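Local atomic coordinates of aerobactin synthase IucA (Klebsiella pneumoniae subsp. pneumoniae, PDB entry 5JM8), a protein that probably catalyses an ATP-dependent ligation in the biosynthesis of the siderophore aerobactin, as an NRPS-independent siderophore (NIS) synthetase. Residues L479-V488 with Y532-K542. Sequence-based numbering, arbitrary orientation.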
ATOM      1  N   LEU A 479       2.924  -1.709 -46.799  1.00 25.86           N
ATOM      2  CA  LEU A 479       4.370  -1.569 -46.939  1.00 35.98           C
ATOM      3  C   LEU A 479       4.828  -0.128 -46.743  1.00 36.59           C
ATOM      4  O   LEU A 479       5.995   0.123 -46.444  1.00 41.21           O
ATOM      5  CB  LEU A 479       4.823  -2.074 -48.312  1.00 33.34           C
ATOM      6  CG  LEU A 479       5.065  -3.581 -48.434  1.00 31.83           C
ATOM      7  CD1 LEU A 479       3.798  -4.381 -48.186  1.00 32.06           C
ATOM      8  CD2 LEU A 479       5.642  -3.910 -49.802  1.00 31.51           C
ATOM      9  N   ARG A 480       3.912   0.820 -46.917  1.00 35.65           N
ATOM     10  CA  ARG A 480       4.231   2.226 -46.697  1.00 33.21           C
ATOM     11  C   ARG A 480       4.194   2.564 -45.209  1.00 31.33           C
ATOM     12  O   ARG A 480       5.164   3.084 -44.657  1.00 34.52           O
ATOM     13  CB  ARG A 480       3.259   3.129 -47.463  1.00 35.53           C
ATOM     14  CG  ARG A 480       3.468   4.616 -47.196  1.00 37.18           C
ATOM     15  CD  ARG A 480       2.560   5.491 -48.046  1.00 40.88           C
ATOM     16  NE  ARG A 480       2.719   5.234 -49.474  1.00 44.10           N
ATOM     17  CZ  ARG A 480       3.803   5.544 -50.183  1.00 46.33           C
ATOM     18  NH1 ARG A 480       4.849   6.114 -49.600  1.00 46.54           N
ATOM     19  NH2 ARG A 480       3.844   5.269 -51.479  1.00 47.29           N
ATOM     20  N   TYR A 481       3.074   2.250 -44.565  1.00 26.21           N
ATOM     21  CA  TYR A 481       2.832   2.665 -43.186  1.00 25.31           C
ATOM     22  C   TYR A 481       3.541   1.791 -42.154  1.00 27.16           C
ATOM     23  O   TYR A 481       4.252   2.288 -41.286  1.00 30.16           O
ATOM     24  CB  TYR A 481       1.332   2.651 -42.888  1.00 26.96           C
ATOM     25  CG  TYR A 481       0.517   3.649 -43.680  1.00 32.29           C
ATOM     26  CD1 TYR A 481       0.926   4.970 -43.808  1.00 34.08           C
ATOM     27  CD2 TYR A 481      -0.665   3.267 -44.295  1.00 35.61           C
ATOM     28  CE1 TYR A 481       0.176   5.883 -44.531  1.00 36.49           C
ATOM     29  CE2 TYR A 481      -1.419   4.169 -45.018  1.00 37.55           C
ATOM     30  CZ  TYR A 481      -0.995   5.474 -45.134  1.00 37.66           C
ATOM     31  OH  TYR A 481      -1.747   6.371 -45.854  1.00 38.17           O
ATOM     32  N   PHE A 482       3.344   0.484 -42.259  1.00 24.91           N
ATOM     33  CA  PHE A 482       3.699  -0.435 -41.183  1.00 26.16           C
ATOM     34  C   PHE A 482       5.183  -0.426 -40.787  1.00 24.91           C
ATOM     35  O   PHE A 482       5.501  -0.360 -39.598  1.00 22.97           O
ATOM     36  CB  PHE A 482       3.280  -1.850 -41.573  1.00 28.04           C
ATOM     37  CG  PHE A 482       3.316  -2.824 -40.434  1.00 28.78           C
ATOM     38  CD1 PHE A 482       2.220  -2.974 -39.605  1.00 27.23           C
ATOM     39  CD2 PHE A 482       4.444  -3.585 -40.189  1.00 30.02           C
ATOM     40  CE1 PHE A 482       2.246  -3.868 -38.557  1.00 27.66           C
ATOM     41  CE2 PHE A 482       4.474  -4.483 -39.141  1.00 30.55           C
ATOM     42  CZ  PHE A 482       3.375  -4.623 -38.324  1.00 29.02           C
ATOM     43  N   PRO A 483       6.099  -0.497 -41.766  1.00 25.81           N
ATOM     44  CA  PRO A 483       7.509  -0.449 -41.361  1.00 26.20           C
ATOM     45  C   PRO A 483       7.961   0.930 -40.870  1.00 26.50           C
ATOM     46  O   PRO A 483       8.949   1.013 -40.142  1.00 24.03           O
ATOM     47  CB  PRO A 483       8.257  -0.850 -42.638  1.00 26.21           C
ATOM     48  CG  PRO A 483       7.315  -0.573 -43.745  1.00 25.80           C
ATOM     49  CD  PRO A 483       5.946  -0.798 -43.200  1.00 25.69           C
ATOM     50  N   TYR A 484       7.262   1.992 -41.262  1.00 26.47           N
ATOM     51  CA  TYR A 484       7.560   3.319 -40.725  1.00 25.87           C
ATOM     52  C   TYR A 484       7.279   3.361 -39.231  1.00 26.46           C
ATOM     53  O   TYR A 484       8.173   3.610 -38.425  1.00 26.60           O
ATOM     54  CB  TYR A 484       6.740   4.408 -41.423  1.00 26.18           C
ATOM     55  CG  TYR A 484       6.699   5.715 -40.652  1.00 31.18           C
ATOM     56  CD1 TYR A 484       7.851   6.471 -40.463  1.00 33.07           C
ATOM     57  CD2 TYR A 484       5.508   6.191 -40.108  1.00 33.36           C
ATOM     58  CE1 TYR A 484       7.817   7.665 -39.755  1.00 34.69           C
ATOM     59  CE2 TYR A 484       5.468   7.385 -39.401  1.00 35.62           C
ATOM     60  CZ  TYR A 484       6.622   8.114 -39.229  1.00 37.23           C
ATOM     61  OH  TYR A 484       6.572   9.293 -38.527  1.00 41.15           O
ATOM     62  N   TYR A 485       6.026   3.117 -38.871  1.00 19.51           N
ATOM     63  CA  TYR A 485       5.604   3.206 -37.481  1.00 24.90           C
ATOM     64  C   TYR A 485       6.382   2.262 -36.571  1.00 26.51           C
ATOM     65  O   TYR A 485       6.775   2.646 -35.472  1.00 30.25           O
ATOM     66  CB  TYR A 485       4.108   2.908 -37.363  1.00 24.16           C
ATOM     67  CG  TYR A 485       3.219   3.978 -37.956  1.00 30.98           C
ATOM     68  CD1 TYR A 485       2.949   5.149 -37.264  1.00 35.00           C
ATOM     69  CD2 TYR A 485       2.644   3.814 -39.207  1.00 35.99           C
ATOM     70  CE1 TYR A 485       2.136   6.127 -37.807  1.00 37.20           C
ATOM     71  CE2 TYR A 485       1.829   4.786 -39.756  1.00 38.43           C
ATOM     72  CZ  TYR A 485       1.578   5.939 -39.051  1.00 37.57           C
ATOM     73  OH  TYR A 485       0.767   6.909 -39.592  1.00 37.02           O
ATOM     74  N   LEU A 486       6.618   1.039 -37.037  1.00 24.91           N
ATOM     75  CA  LEU A 486       7.062  -0.032 -36.149  1.00 23.05           C
ATOM     76  C   LEU A 486       8.579  -0.212 -36.082  1.00 25.14           C
ATOM     77  O   LEU A 486       9.080  -0.836 -35.147  1.00 26.78           O
ATOM     78  CB  LEU A 486       6.406  -1.349 -36.571  1.00 23.39           C
ATOM     79  CG  LEU A 486       6.627  -2.563 -35.661  1.00 23.76           C
ATOM     80  CD1 LEU A 486       6.294  -2.256 -34.208  1.00 19.37           C
ATOM     81  CD2 LEU A 486       5.802  -3.740 -36.152  1.00 29.71           C
ATOM     82  N   LEU A 487       9.309   0.330 -37.054  1.00 18.38           N
ATOM     83  CA  LEU A 487      10.767   0.235 -37.051  1.00 18.32           C
ATOM     84  C   LEU A 487      11.428   1.606 -36.983  1.00 26.26           C
ATOM     85  O   LEU A 487      12.336   1.819 -36.182  1.00 22.59           O
ATOM     86  CB  LEU A 487      11.262  -0.513 -38.290  1.00 19.05           C
ATOM     87  CG  LEU A 487      11.018  -2.022 -38.271  1.00 19.11           C
ATOM     88  CD1 LEU A 487      11.146  -2.592 -39.662  1.00 30.55           C
ATOM     89  CD2 LEU A 487      11.981  -2.713 -37.316  1.00 18.56           C
ATOM     90  N   VAL A 488      10.982   2.529 -37.830  1.00 26.23           N
ATOM     91  CA  VAL A 488      11.541   3.876 -37.838  1.00 25.71           C
ATOM     92  C   VAL A 488      11.064   4.641 -36.612  1.00 23.69           C
ATOM     93  O   VAL A 488      11.870   5.071 -35.787  1.00 24.81           O
ATOM     94  CB  VAL A 488      11.154   4.655 -39.114  1.00 26.78           C
ATOM     95  CG1 VAL A 488      11.713   6.076 -39.074  1.00 28.95           C
ATOM     96  CG2 VAL A 488      11.648   3.929 -40.353  1.00 25.22           C
ATOM     97  N   TYR A 532      10.156  -7.035 -47.148  1.00 27.48           N
ATOM     98  CA  TYR A 532      10.308  -5.612 -47.437  1.00 27.22           C
ATOM     99  C   TYR A 532      11.258  -4.943 -46.453  1.00 27.73           C
ATOM    100  O   TYR A 532      12.197  -4.251 -46.848  1.00 31.35           O
ATOM    101  CB  TYR A 532       8.942  -4.923 -47.398  1.00 25.65           C
ATOM    102  CG  TYR A 532       8.957  -3.460 -47.788  1.00 29.32           C
ATOM    103  CD1 TYR A 532       9.012  -3.081 -49.122  1.00 30.79           C
ATOM    104  CD2 TYR A 532       8.897  -2.459 -46.825  1.00 26.97           C
ATOM    105  CE1 TYR A 532       9.016  -1.744 -49.487  1.00 32.47           C
ATOM    106  CE2 TYR A 532       8.902  -1.123 -47.182  1.00 27.91           C
ATOM    107  CZ  TYR A 532       8.961  -0.772 -48.512  1.00 31.23           C
ATOM    108  OH  TYR A 532       8.963   0.555 -48.868  1.00 33.76           O
ATOM    109  N   VAL A 533      11.005  -5.166 -45.168  1.00 25.44           N
ATOM    110  CA  VAL A 533      11.831  -4.621 -44.099  1.00 26.73           C
ATOM    111  C   VAL A 533      13.302  -4.988 -44.268  1.00 27.96           C
ATOM    112  O   VAL A 533      14.177  -4.131 -44.184  1.00 28.00           O
ATOM    113  CB  VAL A 533      11.352  -5.128 -42.717  1.00 27.12           C
ATOM    114  CG1 VAL A 533      12.375  -4.803 -41.626  1.00 24.27           C
ATOM    115  CG2 VAL A 533       9.991  -4.537 -42.377  1.00 28.42           C
ATOM    116  N   LEU A 534      13.566  -6.268 -44.500  1.00 27.82           N
ATOM    117  CA  LEU A 534      14.929  -6.788 -44.485  1.00 27.29           C
ATOM    118  C   LEU A 534      15.701  -6.584 -45.787  1.00 31.80           C
ATOM    119  O   LEU A 534      16.933  -6.608 -45.785  1.00 32.86           O
ATOM    120  CB  LEU A 534      14.899  -8.281 -44.165  1.00 26.14           C
ATOM    121  CG  LEU A 534      14.504  -8.652 -42.739  1.00 22.36           C
ATOM    122  CD1 LEU A 534      14.113 -10.109 -42.672  1.00 22.57           C
ATOM    123  CD2 LEU A 534      15.649  -8.363 -41.788  1.00 21.68           C
ATOM    124  N   GLU A 535      14.983  -6.386 -46.891  1.00 32.35           N
ATOM    125  CA  GLU A 535      15.584  -6.536 -48.213  1.00 30.17           C
ATOM    126  C   GLU A 535      15.340  -5.367 -49.170  1.00 32.22           C
ATOM    127  O   GLU A 535      16.157  -5.121 -50.055  1.00 37.12           O
ATOM    128  CB  GLU A 535      15.074  -7.833 -48.847  1.00 27.11           C
ATOM    129  CG  GLU A 535      15.130  -9.024 -47.897  1.00 29.14           C
ATOM    130  CD  GLU A 535      15.692 -10.273 -48.534  1.00 36.15           C
ATOM    131  OE1 GLU A 535      15.134 -10.721 -49.557  1.00 39.76           O
ATOM    132  OE2 GLU A 535      16.698 -10.800 -48.015  1.00 39.27           O
ATOM    133  N   ASN A 536      14.228  -4.656 -49.017  1.00 28.36           N
ATOM    134  CA  ASN A 536      13.957  -3.514 -49.883  1.00 31.60           C
ATOM    135  C   ASN A 536      14.914  -2.373 -49.546  1.00 34.43           C
ATOM    136  O   ASN A 536      14.935  -1.912 -48.403  1.00 25.87           O
ATOM    137  CB  ASN A 536      12.507  -3.057 -49.746  1.00 34.56           C
ATOM    138  CG  ASN A 536      12.009  -2.333 -50.984  1.00 41.61           C
ATOM    139  OD1 ASN A 536      11.816  -2.946 -52.036  1.00 44.72           O
ATOM    140  ND2 ASN A 536      11.779  -1.028 -50.862  1.00 43.90           N
ATOM    141  N   PRO A 537      15.721  -1.922 -50.531  1.00 38.17           N
ATOM    142  CA  PRO A 537      16.749  -0.908 -50.250  1.00 38.14           C
ATOM    143  C   PRO A 537      16.203   0.383 -49.650  1.00 37.71           C
ATOM    144  O   PRO A 537      16.860   0.980 -48.797  1.00 38.19           O
ATOM    145  CB  PRO A 537      17.360  -0.634 -51.631  1.00 37.32           C
ATOM    146  CG  PRO A 537      17.092  -1.852 -52.417  1.00 37.09           C
ATOM    147  CD  PRO A 537      15.768  -2.359 -51.940  1.00 37.10           C
ATOM    148  N   TYR A 538      15.020   0.801 -50.094  1.00 37.33           N
ATOM    149  CA  TYR A 538      14.418   2.049 -49.642  1.00 32.72           C
ATOM    150  C   TYR A 538      13.042   1.813 -49.031  1.00 29.97           C
ATOM    151  O   TYR A 538      12.304   0.929 -49.463  1.00 29.10           O
ATOM    152  CB  TYR A 538      14.302   3.037 -50.807  1.00 33.33           C
ATOM    153  CG  TYR A 538      15.624   3.550 -51.347  1.00 37.91           C
ATOM    154  CD1 TYR A 538      16.644   3.951 -50.491  1.00 37.40           C
ATOM    155  CD2 TYR A 538      15.847   3.641 -52.717  1.00 44.23           C
ATOM    156  CE1 TYR A 538      17.849   4.424 -50.985  1.00 41.08           C
ATOM    157  CE2 TYR A 538      17.047   4.113 -53.218  1.00 47.57           C
ATOM    158  CZ  TYR A 538      18.044   4.502 -52.348  1.00 47.84           C
ATOM    159  OH  TYR A 538      19.240   4.973 -52.841  1.00 52.63           O
ATOM    160  N   TRP A 539      12.712   2.610 -48.018  1.00 30.43           N
ATOM    161  CA  TRP A 539      11.370   2.627 -47.450  1.00 35.76           C
ATOM    162  C   TRP A 539      10.710   3.958 -47.780  1.00 40.75           C
ATOM    163  O   TRP A 539      11.165   5.013 -47.338  1.00 44.22           O
ATOM    164  CB  TRP A 539      11.402   2.411 -45.934  1.00 34.39           C
ATOM    165  CG  TRP A 539      11.985   1.098 -45.515  1.00 32.94           C
ATOM    166  CD1 TRP A 539      12.258   0.030 -46.316  1.00 31.64           C
ATOM    167  CD2 TRP A 539      12.370   0.716 -44.190  1.00 30.41           C
ATOM    168  NE1 TRP A 539      12.789  -0.994 -45.572  1.00 29.54           N
ATOM    169  CE2 TRP A 539      12.868  -0.598 -44.263  1.00 29.06           C
ATOM    170  CE3 TRP A 539      12.341   1.360 -42.949  1.00 29.15           C
ATOM    171  CZ2 TRP A 539      13.334  -1.281 -43.144  1.00 28.35           C
ATOM    172  CZ3 TRP A 539      12.805   0.678 -41.838  1.00 28.22           C
ATOM    173  CH2 TRP A 539      13.295  -0.628 -41.943  1.00 27.68           C
ATOM    174  N   ASN A 540       9.642   3.904 -48.568  1.00 41.24           N
ATOM    175  CA  ASN A 540       8.906   5.102 -48.940  1.00 41.69           C
ATOM    176  C   ASN A 540       7.808   5.364 -47.920  1.00 45.25           C
ATOM    177  O   ASN A 540       6.939   4.519 -47.705  1.00 46.24           O
ATOM    178  CB  ASN A 540       8.320   4.956 -50.344  1.00 40.24           C
ATOM    179  CG  ASN A 540       8.089   6.292 -51.017  1.00 41.55           C
ATOM    180  OD1 ASN A 540       7.403   7.162 -50.480  1.00 40.26           O
ATOM    181  ND2 ASN A 540       8.670   6.466 -52.199  1.00 44.70           N
ATOM    182  N   VAL A 541       7.861   6.534 -47.288  1.00 47.13           N
ATOM    183  CA  VAL A 541       6.990   6.845 -46.159  1.00 43.81           C
ATOM    184  C   VAL A 541       6.497   8.296 -46.232  1.00 45.64           C
ATOM    185  O   VAL A 541       6.360   8.844 -47.324  1.00 40.87           O
ATOM    186  CB  VAL A 541       7.727   6.580 -44.826  1.00 35.55           C
ATOM    187  CG1 VAL A 541       8.078   5.108 -44.715  1.00 30.64           C
ATOM    188  CG2 VAL A 541       8.989   7.427 -44.718  1.00 32.21           C
ATOM    189  N   LYS A 542       6.225   8.907 -45.080  1.00 49.88           N
ATOM    190  CA  LYS A 542       5.654  10.252 -45.026  1.00 49.75           C
ATOM    191  C   LYS A 542       6.328  11.101 -43.947  1.00 48.28           C
ATOM    192  O   LYS A 542       6.383  10.709 -42.779  1.00 48.58           O
ATOM    193  CB  LYS A 542       4.146  10.168 -44.775  1.00 46.57           C
ATOM    194  CG  LYS A 542       3.426  11.507 -44.734  1.00 45.36           C
ATOM    195  CD  LYS A 542       1.959  11.317 -44.387  1.00 45.31           C
ATOM    196  CE  LYS A 542       1.267  12.640 -44.109  1.00 47.25           C
ATOM    197  NZ  LYS A 542       1.279  13.529 -45.298  1.00 50.67           N
TER
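Leu479 lies over one face of the Tyr532 ring. Leu479 CB stands 4.1 Å from the Tyr532 ring centroid, almost exactly on the normal, a CH-pi contact, and Leu479 CD2 reaches Tyr532 CD1 at 3.5 Å. Pro483 CG meets the same ring obliquely, at CE2. The Trp539 indole receives Val488 CG2 at its edge, 3.7 Å from Trp539 CE3, while Leu487 CD1 approaches CH2 at an oblique slant. Leu487 and Val533 also meet tip to tip; the 3.2 Å between Leu487 CD1 and Val533 CG1 is shorter than usual van der Waals contact and doubtful in detail. Both side chains touch Leu517 of helix 506-521. The Arg480 guanidinium is bonded edge-on. Arg480 NH1 donates to Asn540 OD1 at 2.9 Å, and the oxygen lies in the guanidinium plane. The guanidinium and amide planes are 86° apart, and NH1 sits 46° out of the carbonyl plane. The arginine chain starts extended, then bends at chi3 (-56°), bringing NH1 to Asn540. Val541 CG1 packs on Tyr484 CB at 3.6 Å. The side chain of Tyr484 lies about 6 Å from the bound ATP. In this FhuF-like region, helix 475-500 packs against the end of helix 528-535 and strand 538-540, which pairs antiparallel with 566-568.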